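Local coordinates for MmeI (Methylophilus methylotrophus, PDB 5HR4), which binds DNA as a Type IIL restriction-modification enzyme and probably methylates adenine at N6, with S-adenosyl-L-methionine as the methyl donor, at residues Y189-L194 with A419-V424; I404-F409 with A425-D430; P255-K260 with I448-T453; V179-H184 with E264-A269. All blocks are in the same frame, centred on the assembly; numbering follows the deposited sequence.

Interaction 1: residues Y189-L194 with A419-V424; sequences YLVRLL and AQIAQV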
# COMPACT_ATOMS: atom_id res chain seq x y z
N TYR A 189 29.76 3.24 2.64
CA TYR A 189 30.44 4.53 2.55
C TYR A 189 29.48 5.66 2.86
O TYR A 189 29.77 6.55 3.67
CB TYR A 189 31.03 4.71 1.15
CG TYR A 189 32.18 5.70 1.05
CD1 TYR A 189 31.93 7.05 0.86
CD2 TYR A 189 33.50 5.27 1.09
CE1 TYR A 189 32.97 7.96 0.74
CE2 TYR A 189 34.54 6.17 0.99
CZ TYR A 189 34.28 7.52 0.82
OH TYR A 189 35.32 8.43 0.70
N LEU A 190 28.29 5.62 2.26
CA LEU A 190 27.38 6.76 2.32
C LEU A 190 26.75 6.86 3.70
O LEU A 190 26.73 7.94 4.32
CB LEU A 190 26.32 6.61 1.24
CG LEU A 190 25.62 7.92 0.87
CD1 LEU A 190 26.43 8.72 -0.16
CD2 LEU A 190 24.20 7.64 0.39
N VAL A 191 26.26 5.74 4.21
CA VAL A 191 25.73 5.70 5.57
C VAL A 191 26.79 6.11 6.60
O VAL A 191 26.47 6.73 7.62
CB VAL A 191 25.16 4.29 5.81
CG1 VAL A 191 25.91 3.55 6.92
CG2 VAL A 191 23.64 4.33 6.03
N ARG A 192 28.07 5.82 6.35
CA ARG A 192 29.11 6.39 7.20
C ARG A 192 29.15 7.91 7.11
O ARG A 192 29.14 8.60 8.13
CB ARG A 192 30.47 5.80 6.85
CG ARG A 192 30.69 4.39 7.41
CD ARG A 192 31.86 3.72 6.69
NE ARG A 192 32.21 2.45 7.31
CZ ARG A 192 33.43 1.92 7.25
NH1 ARG A 192 34.40 2.55 6.60
NH2 ARG A 192 33.68 0.76 7.86
N LEU A 193 29.19 8.46 5.89
CA LEU A 193 29.12 9.92 5.73
C LEU A 193 27.92 10.50 6.45
O LEU A 193 27.99 11.59 7.04
CB LEU A 193 29.05 10.28 4.25
CG LEU A 193 30.28 9.83 3.49
CD1 LEU A 193 29.96 9.89 2.01
CD2 LEU A 193 31.42 10.74 3.84
N LEU A 194 26.78 9.81 6.38
CA LEU A 194 25.59 10.31 7.04
C LEU A 194 25.83 10.47 8.53
O LEU A 194 25.46 11.48 9.13
CB LEU A 194 24.44 9.35 6.78
CG LEU A 194 23.12 9.79 7.38
CD1 LEU A 194 22.71 11.13 6.80
CD2 LEU A 194 22.09 8.71 7.10
N ALA A 419 18.67 -1.21 4.28
CA ALA A 419 19.08 -2.05 5.41
C ALA A 419 20.25 -1.43 6.16
O ALA A 419 20.37 -1.62 7.37
CB ALA A 419 19.45 -3.46 4.94
N GLN A 420 21.10 -0.67 5.46
CA GLN A 420 22.16 0.07 6.15
C GLN A 420 21.63 1.34 6.82
O GLN A 420 22.07 1.68 7.92
CB GLN A 420 23.30 0.41 5.19
CG GLN A 420 24.04 -0.78 4.61
CD GLN A 420 25.27 -1.21 5.43
OE1 GLN A 420 25.37 -0.91 6.62
NE2 GLN A 420 26.21 -1.93 4.78
N ILE A 421 20.70 2.05 6.18
CA ILE A 421 20.12 3.24 6.82
C ILE A 421 19.44 2.86 8.13
O ILE A 421 19.68 3.47 9.17
CB ILE A 421 19.12 3.95 5.89
CG1 ILE A 421 19.66 4.15 4.49
CG2 ILE A 421 18.73 5.33 6.47
CD1 ILE A 421 18.65 4.89 3.58
N ALA A 422 18.60 1.82 8.09
CA ALA A 422 17.89 1.37 9.28
C ALA A 422 18.84 1.25 10.46
O ALA A 422 18.54 1.73 11.56
CB ALA A 422 17.19 0.04 9.01
N GLN A 423 20.02 0.66 10.23
CA GLN A 423 20.98 0.52 11.31
C GLN A 423 21.42 1.89 11.81
O GLN A 423 21.30 2.19 13.01
CB GLN A 423 22.18 -0.32 10.86
CG GLN A 423 23.04 -0.80 12.01
CD GLN A 423 24.06 -1.85 11.60
OE1 GLN A 423 25.23 -1.54 11.40
NE2 GLN A 423 23.62 -3.10 11.52
N VAL A 424 21.91 2.76 10.91
CA VAL A 424 22.36 4.08 11.35
C VAL A 424 21.20 4.90 11.87
O VAL A 424 21.34 5.69 12.81
CB VAL A 424 23.10 4.81 10.23
CG1 VAL A 424 23.24 6.28 10.56
CG2 VAL A 424 24.48 4.21 10.04
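Two helical segments, 189-194 and 419-424, run nearly parallel with axes 9.7 Å apart at closest approach and a signed crossing angle of -25°. The apolar contacts centre on Val191, whose two methyls divide the work. Val191 CG1 meets Val424 CG2 at 3.5 Å, the two side chains sliding past each other in opposite directions. Val424 sets its CG1 anti to the backbone N (chi1 165°), and this second methyl lies 4.4 Å from Leu194 CD2, at the far end of the contact. Branch-to-backbone packing forms the second group: Val191 CG2 rests against the helix backbone, 3.6 Å from Gln420 O and 3.7 Å from Ile421 N. Beside them, Gln420 CB stands 4.0 Å from Val191 CG2. No hydrogen bond joins the two segments, so their fit depends on shape and burial. The polar ends find partners outside the two segments: Gln420 NE2 bonds Glu416 on its own helix, and Arg192, pointing away from segment 419-424, bonds the carbonyls of Leu261 and Glu264 and makes a cation-pi contact with Phe233. Leu261 also covers Val191 and Val424, whereas Ile421 packs on Phe295, Leu298 and Phe299. This is a buried helix-helix interface, joining helix 183-200 of the helicase spacer region to helix 416-440 of the Rossmann-like methyltransferase domain.

Interaction 2: residues I404-F409 with A425-D430; sequences INVDQF and ALWLTD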
# COMPACT_ATOMS: atom_id res chain seq x y z
N ILE A 404 16.96 0.80 28.01
CA ILE A 404 16.47 0.59 26.66
C ILE A 404 17.54 0.93 25.62
O ILE A 404 18.34 1.86 25.79
CB ILE A 404 15.18 1.42 26.49
CG1 ILE A 404 14.13 0.84 27.43
CG2 ILE A 404 14.64 1.38 25.07
CD1 ILE A 404 12.98 1.74 27.68
N ASN A 405 17.60 0.13 24.55
CA ASN A 405 18.70 0.26 23.60
C ASN A 405 18.33 -0.44 22.29
O ASN A 405 17.40 -1.25 22.22
CB ASN A 405 20.01 -0.31 24.17
CG ASN A 405 21.23 0.51 23.77
OD1 ASN A 405 21.25 1.17 22.72
ND2 ASN A 405 22.25 0.47 24.60
N VAL A 406 19.12 -0.13 21.26
CA VAL A 406 18.86 -0.61 19.90
C VAL A 406 18.93 -2.12 19.79
O VAL A 406 18.32 -2.69 18.88
CB VAL A 406 19.84 0.07 18.93
CG1 VAL A 406 19.63 1.57 18.96
CG2 VAL A 406 21.28 -0.25 19.33
N ASP A 407 19.62 -2.80 20.68
CA ASP A 407 19.62 -4.27 20.54
C ASP A 407 18.25 -4.87 20.74
O ASP A 407 18.13 -6.08 20.78
CB ASP A 407 20.62 -4.93 21.51
CG ASP A 407 20.45 -4.48 22.96
OD1 ASP A 407 19.35 -4.06 23.37
OD2 ASP A 407 21.45 -4.58 23.72
N GLN A 408 17.18 -4.10 20.87
CA GLN A 408 15.84 -4.65 20.98
C GLN A 408 15.10 -4.64 19.65
O GLN A 408 13.93 -5.06 19.60
CB GLN A 408 15.05 -3.88 22.05
CG GLN A 408 15.81 -3.74 23.35
CD GLN A 408 15.15 -2.81 24.37
OE1 GLN A 408 15.82 -1.97 24.98
NE2 GLN A 408 13.84 -2.94 24.54
N PHE A 409 15.74 -4.22 18.57
CA PHE A 409 15.05 -4.04 17.30
C PHE A 409 15.66 -4.90 16.20
O PHE A 409 16.89 -4.99 16.07
CB PHE A 409 15.03 -2.56 16.94
CG PHE A 409 14.27 -1.74 17.94
CD1 PHE A 409 14.87 -1.30 19.11
CD2 PHE A 409 12.93 -1.45 17.73
CE1 PHE A 409 14.13 -0.55 20.06
CE2 PHE A 409 12.20 -0.72 18.65
CZ PHE A 409 12.80 -0.27 19.83
N ALA A 425 20.02 4.71 11.29
CA ALA A 425 18.85 5.43 11.78
C ALA A 425 18.63 5.17 13.26
O ALA A 425 18.30 6.09 14.02
CB ALA A 425 17.62 5.05 10.96
N LEU A 426 18.82 3.93 13.70
CA LEU A 426 18.62 3.61 15.10
C LEU A 426 19.69 4.25 15.98
O LEU A 426 19.40 4.66 17.10
CB LEU A 426 18.58 2.09 15.30
CG LEU A 426 17.17 1.55 15.07
CD1 LEU A 426 17.19 0.08 14.80
CD2 LEU A 426 16.34 1.82 16.31
N TRP A 427 20.93 4.35 15.51
CA TRP A 427 21.94 4.96 16.36
C TRP A 427 21.77 6.48 16.47
O TRP A 427 21.96 7.05 17.54
CB TRP A 427 23.34 4.64 15.86
CG TRP A 427 23.84 3.28 16.23
CD1 TRP A 427 23.87 2.71 17.47
CD2 TRP A 427 24.43 2.34 15.33
NE1 TRP A 427 24.43 1.46 17.40
CE2 TRP A 427 24.79 1.21 16.09
CE3 TRP A 427 24.69 2.34 13.95
CZ2 TRP A 427 25.39 0.10 15.52
CZ3 TRP A 427 25.28 1.24 13.39
CH2 TRP A 427 25.62 0.13 14.17
N LEU A 428 21.43 7.14 15.36
CA LEU A 428 21.17 8.58 15.41
C LEU A 428 19.99 8.88 16.32
O LEU A 428 20.03 9.83 17.13
CB LEU A 428 20.92 9.14 14.01
CG LEU A 428 21.89 8.80 12.87
CD1 LEU A 428 21.49 9.50 11.56
CD2 LEU A 428 23.35 9.09 13.25
N THR A 429 18.92 8.09 16.23
CA THR A 429 17.81 8.29 17.15
C THR A 429 18.26 8.05 18.59
O THR A 429 17.91 8.83 19.48
CB THR A 429 16.63 7.38 16.79
OG1 THR A 429 16.45 7.35 15.37
CG2 THR A 429 15.38 7.94 17.41
N ASP A 430 19.05 7.01 18.82
CA ASP A 430 19.65 6.80 20.13
C ASP A 430 20.32 8.07 20.61
O ASP A 430 20.00 8.59 21.69
CB ASP A 430 20.66 5.66 20.08
CG ASP A 430 21.36 5.44 21.41
OD1 ASP A 430 20.70 4.89 22.33
OD2 ASP A 430 22.56 5.79 21.55
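Val406 leads the side chains of the 404-409 turn onto helix 425-430. Its CB points at the helix, and chi1 of -61° places CG1 anti to the carbonyl carbon and CG2 in the crowded position between the backbone N and that carbon. CG1 settles on the helix surface, 3.6 Å from Leu426 O and 3.8 Å from Leu426 CB, as the two side chains slide past each other. Val406 CG2 turns to the indole, 4.1 Å from Trp427 NE1 in an oblique approach; that N-H is used in a hydrogen bond to Ser452 O. The turn delivers the chain into strand 409-413, which is followed by helix 416-440, so the contact folds the entry to a strand back on the helix after it, within a beta-alpha unit of the Rossmann-like methyltransferase domain. A 3-10 turn at 406-408 shapes this entry. Asn405 OD1 accepts Val406 N at 2.9 Å, in the carbonyl plane on a lone pair, while Asn405 N gives its hydrogen to Gln408 OE1 at 2.8 Å. An alanine at Asn405 would remove this carbonyl acceptor and would probably leave the start of the turn, and hence the aim of Val406, less firmly set. Asp430 OD1 passes 3.8 Å from Asn405 OD1 without bonding; it pairs instead with Arg447 and Tyr374. On the strand side, Phe409 CB touches Leu426 CD1 at 4.0 Å, and the Phe409 ring, with Val406 O at its edge, meets Phe359 and Tyr374.

Interaction 3: residues P255-K260 with I448-T453; sequences PYINGK and IPLKST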
# COMPACT_ATOMS: atom_id res chain seq x y z
N PRO A 255 36.63 11.44 17.74
CA PRO A 255 36.54 10.41 18.77
C PRO A 255 36.59 9.02 18.16
O PRO A 255 36.38 8.84 16.96
CB PRO A 255 35.16 10.67 19.40
CG PRO A 255 34.34 11.21 18.20
CD PRO A 255 35.31 12.02 17.39
N TYR A 256 36.85 8.05 19.02
CA TYR A 256 36.66 6.64 18.67
C TYR A 256 35.17 6.29 18.67
O TYR A 256 34.45 6.59 19.64
CB TYR A 256 37.45 5.78 19.66
CG TYR A 256 37.15 4.29 19.68
CD1 TYR A 256 37.44 3.48 18.58
CD2 TYR A 256 36.62 3.69 20.82
CE1 TYR A 256 37.17 2.10 18.62
CE2 TYR A 256 36.35 2.32 20.86
CZ TYR A 256 36.63 1.53 19.77
OH TYR A 256 36.34 0.16 19.82
N ILE A 257 34.69 5.68 17.58
CA ILE A 257 33.26 5.38 17.41
C ILE A 257 32.98 3.87 17.39
O ILE A 257 32.08 3.39 18.08
CB ILE A 257 32.71 6.07 16.14
CG1 ILE A 257 32.98 7.57 16.20
CG2 ILE A 257 31.22 5.84 16.01
CD1 ILE A 257 31.99 8.30 17.11
N ASN A 258 33.70 3.13 16.54
CA ASN A 258 33.71 1.65 16.49
C ASN A 258 32.34 1.14 16.08
O ASN A 258 31.71 1.70 15.16
CB ASN A 258 34.16 1.08 17.78
CG ASN A 258 34.38 -0.43 17.71
OD1 ASN A 258 34.45 -1.08 18.76
ND2 ASN A 258 34.52 -1.00 16.47
N GLY A 259 31.84 0.08 16.72
CA GLY A 259 30.56 -0.45 16.29
C GLY A 259 30.64 -1.11 14.93
O GLY A 259 31.56 -0.80 14.16
N LYS A 260 29.70 -2.01 14.61
CA LYS A 260 29.59 -2.59 13.27
C LYS A 260 29.68 -1.56 12.14
O LYS A 260 29.92 -1.92 10.99
CB LYS A 260 28.26 -3.36 13.16
CG LYS A 260 28.15 -4.35 12.00
CD LYS A 260 26.71 -4.84 11.87
CE LYS A 260 26.48 -5.51 10.52
NZ LYS A 260 25.05 -5.86 10.29
N ILE A 448 28.56 6.57 23.02
CA ILE A 448 29.69 6.52 22.10
C ILE A 448 30.91 6.02 22.87
O ILE A 448 31.21 6.56 23.93
CB ILE A 448 30.00 7.88 21.46
CG1 ILE A 448 28.73 8.45 20.80
CG2 ILE A 448 31.14 7.76 20.46
CD1 ILE A 448 28.21 7.61 19.68
N PRO A 449 31.66 5.03 22.36
CA PRO A 449 31.49 4.36 21.08
C PRO A 449 30.28 3.43 21.02
O PRO A 449 29.66 3.08 22.03
CB PRO A 449 32.80 3.56 20.95
CG PRO A 449 33.15 3.27 22.31
CD PRO A 449 32.85 4.52 23.06
N LEU A 450 29.97 3.01 19.79
CA LEU A 450 28.78 2.23 19.51
C LEU A 450 28.99 0.80 20.00
O LEU A 450 29.61 -0.02 19.33
CB LEU A 450 28.49 2.28 18.01
CG LEU A 450 28.24 3.71 17.51
CD1 LEU A 450 28.20 3.80 15.99
CD2 LEU A 450 26.93 4.26 18.12
N LYS A 451 28.46 0.49 21.18
CA LYS A 451 28.57 -0.86 21.72
C LYS A 451 27.32 -1.71 21.50
O LYS A 451 27.41 -2.94 21.58
CB LYS A 451 28.91 -0.81 23.21
N SER A 452 26.17 -1.11 21.24
CA SER A 452 24.92 -1.82 21.04
C SER A 452 24.59 -1.79 19.56
O SER A 452 24.83 -0.78 18.88
CB SER A 452 23.80 -1.16 21.86
OG SER A 452 22.87 -2.12 22.36
N THR A 453 24.08 -2.90 19.03
CA THR A 453 23.77 -2.86 17.62
C THR A 453 22.41 -3.47 17.33
O THR A 453 22.04 -4.51 17.91
CB THR A 453 24.86 -3.55 16.77
OG1 THR A 453 24.72 -4.98 16.86
CG2 THR A 453 26.27 -3.15 17.24
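Close packing gathers around Ile257 and Leu450, where loop 255-260 and loop 448-453 are stitched by one hydrogen bond. Leu450 N gives it to Ile257 O at 2.7 Å, nearly along the C=O axis and with an N-H...O angle of 160°. Although CB of Ile257 points away from the other loop, its branches fold alongside: CG2, anti to the backbone N, lies 3.6 Å from Leu450 CD1, and Ile257 CD1 lies 3.5 Å from Ile448 CG2. Each of these pairs runs side by side in the same direction. At Gly259 a CB would probably collide with Leu450 CB, and the positive phi of 70° also suits glycine. A cis peptide bond precedes Pro449, whose ring meets that of Tyr256 obliquely and just as closely: Tyr256 CE2 lies 3.6 Å from Pro449 CG, while the tyrosine hydroxyl turns back to donate to Asn258 OD1. Toward solvent the fit loosens at Lys260, whose N comes only to 4.5 Å of Thr453 CG2, and the extended lysine chain leads off into the open. Backbone bonds from Ile257 and Asn258 to Leu236 hold one loop; Leu450 and Thr453 rest on Trp427 of helix 416-440, so the contact bridges the start of helix 259-262, in the helicase spacer region, to the approach of strand 455-458 in the methyltransferase domain.

Interaction 4: residues V179-H184 with E264-A269; sequences VGYEGH and EPLPPA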
# COMPACT_ATOMS: atom_id res chain seq x y z
N VAL A 179 30.66 6.32 -11.21
CA VAL A 179 32.08 6.23 -11.52
C VAL A 179 32.63 4.86 -11.12
O VAL A 179 33.84 4.62 -11.21
CB VAL A 179 32.90 7.34 -10.84
CG1 VAL A 179 32.23 8.69 -11.04
CG2 VAL A 179 33.14 7.04 -9.34
N GLY A 180 31.75 3.95 -10.69
CA GLY A 180 32.11 2.58 -10.41
C GLY A 180 32.32 2.24 -8.95
O GLY A 180 32.84 1.15 -8.66
N TYR A 181 31.96 3.13 -8.03
CA TYR A 181 32.00 2.83 -6.60
C TYR A 181 30.62 2.32 -6.22
O TYR A 181 29.74 3.07 -5.80
CB TYR A 181 32.41 4.04 -5.79
CG TYR A 181 32.92 3.65 -4.43
CD1 TYR A 181 34.27 3.39 -4.23
CD2 TYR A 181 32.06 3.52 -3.34
CE1 TYR A 181 34.76 3.02 -3.01
CE2 TYR A 181 32.53 3.15 -2.10
CZ TYR A 181 33.89 2.90 -1.94
OH TYR A 181 34.40 2.53 -0.72
N GLU A 182 30.45 1.02 -6.36
CA GLU A 182 29.16 0.36 -6.45
C GLU A 182 29.02 -0.61 -5.30
O GLU A 182 29.99 -0.94 -4.62
CB GLU A 182 29.04 -0.39 -7.79
N GLY A 183 27.81 -1.09 -5.09
CA GLY A 183 27.67 -2.23 -4.21
C GLY A 183 27.83 -1.91 -2.73
O GLY A 183 27.58 -0.79 -2.25
N HIS A 184 28.27 -2.94 -2.00
CA HIS A 184 28.37 -2.90 -0.54
C HIS A 184 29.23 -1.73 -0.07
O HIS A 184 28.86 -1.03 0.88
CB HIS A 184 28.94 -4.22 -0.04
CG HIS A 184 29.11 -4.27 1.45
ND1 HIS A 184 28.05 -4.26 2.32
CD2 HIS A 184 30.23 -4.32 2.21
CE1 HIS A 184 28.50 -4.31 3.56
NE2 HIS A 184 29.82 -4.34 3.53
N GLU A 264 34.71 -2.36 9.09
CA GLU A 264 35.20 -2.93 7.85
C GLU A 264 36.04 -1.91 7.09
O GLU A 264 35.57 -0.81 6.83
CB GLU A 264 34.06 -3.40 6.97
CG GLU A 264 34.55 -4.00 5.68
CD GLU A 264 33.42 -4.37 4.74
OE1 GLU A 264 32.26 -4.05 5.07
OE2 GLU A 264 33.70 -4.98 3.67
N PRO A 265 37.27 -2.25 6.71
CA PRO A 265 38.01 -1.37 5.80
C PRO A 265 37.34 -1.36 4.43
O PRO A 265 36.78 -2.37 3.98
CB PRO A 265 39.41 -2.02 5.75
CG PRO A 265 39.11 -3.47 5.91
CD PRO A 265 37.98 -3.53 6.93
N LEU A 266 37.38 -0.21 3.77
CA LEU A 266 36.67 -0.02 2.52
C LEU A 266 37.65 0.48 1.48
O LEU A 266 38.55 1.27 1.81
CB LEU A 266 35.53 1.00 2.66
CG LEU A 266 34.22 0.53 3.25
CD1 LEU A 266 33.24 1.70 3.35
CD2 LEU A 266 33.63 -0.62 2.44
N PRO A 267 37.50 0.06 0.23
CA PRO A 267 38.30 0.64 -0.84
C PRO A 267 38.13 2.14 -0.86
O PRO A 267 37.03 2.64 -0.55
CB PRO A 267 37.73 -0.01 -2.12
CG PRO A 267 36.38 -0.50 -1.73
CD PRO A 267 36.47 -0.86 -0.29
N PRO A 268 39.18 2.89 -1.15
CA PRO A 268 39.04 4.35 -1.27
C PRO A 268 38.32 4.73 -2.55
O PRO A 268 38.45 4.08 -3.59
CB PRO A 268 40.48 4.85 -1.27
CG PRO A 268 41.26 3.69 -1.89
CD PRO A 268 40.54 2.42 -1.51
N ALA A 269 37.53 5.80 -2.47
CA ALA A 269 36.73 6.29 -3.58
C ALA A 269 37.53 7.34 -4.34
O ALA A 269 38.76 7.41 -4.22
CB ALA A 269 35.39 6.85 -3.07
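Segments 179-184 and 264-269 run almost antiparallel, their touching parts 162° apart end to end, and come closest at Tyr181 and Ala269, with 6.6 Å between the CA atoms. Gly180, with positive phi, closes the preceding helix in a Schellman motif and turns the chain into Tyr181. With CG anti to the backbone N, the Tyr181 side chain points across to the proline-rich strip. Its hydroxyl donates to Pro267 O at 2.6 Å, in the carbonyl plane, with that oxygen at the ring edge. Ala269 CB covers one face in a CH-pi contact, 4.1 Å from the Tyr181 ring centroid and 23° off the normal, offset toward the rim. Pro267 CG, 3.8 Å from Tyr181 OH, and Leu266 CB, at 3.9 Å from the same oxygen, pack about the tip. An alanine at Tyr181 would lose both the bond to Pro267 O and the ring beneath Ala269, and would probably loosen segment 264-269 from the helix junction. A second polar link lies nearer solvent, where His184 and Glu264 meet tip to tip. His184 NE2 gives its hydrogen to the syn lone pair of Glu264 OE1 at 2.9 Å, close to the imidazole plane and bent to 147°. Since His184 ND1 bonds Glu416, the two carboxylates may raise the pKa of the ring. Leu176 of helix 163-178 supports Tyr181 and Ala269, Tyr189 of helix 183-200 meets the tyrosine edge-to-face, and segment 264-269 leads from helix 259-262 toward helix 273-283.

How the interactions relate
Helix 183-200 links interactions 1 and 4, whose centres lie 14 Å apart; Arg192 NH1 of the first lies 3.6 Å from Leu266 CD1 of the second. Helix 416-440 likewise carries both interaction 1 and interaction 2, centred 13 Å apart. Interaction 2 is nested in the chain loop closed by interaction 3, and the two, with 12 Å between centres, also meet where Trp427 CD1 lies 3.5 Å from Leu450 CD2. Interactions 2 and 4 do not touch. Interaction 1 comes nearest the ligands: the side chain of Ile421 is about 8 Å from sinefungin and that of Leu194 about 11 Å from the calcium ion.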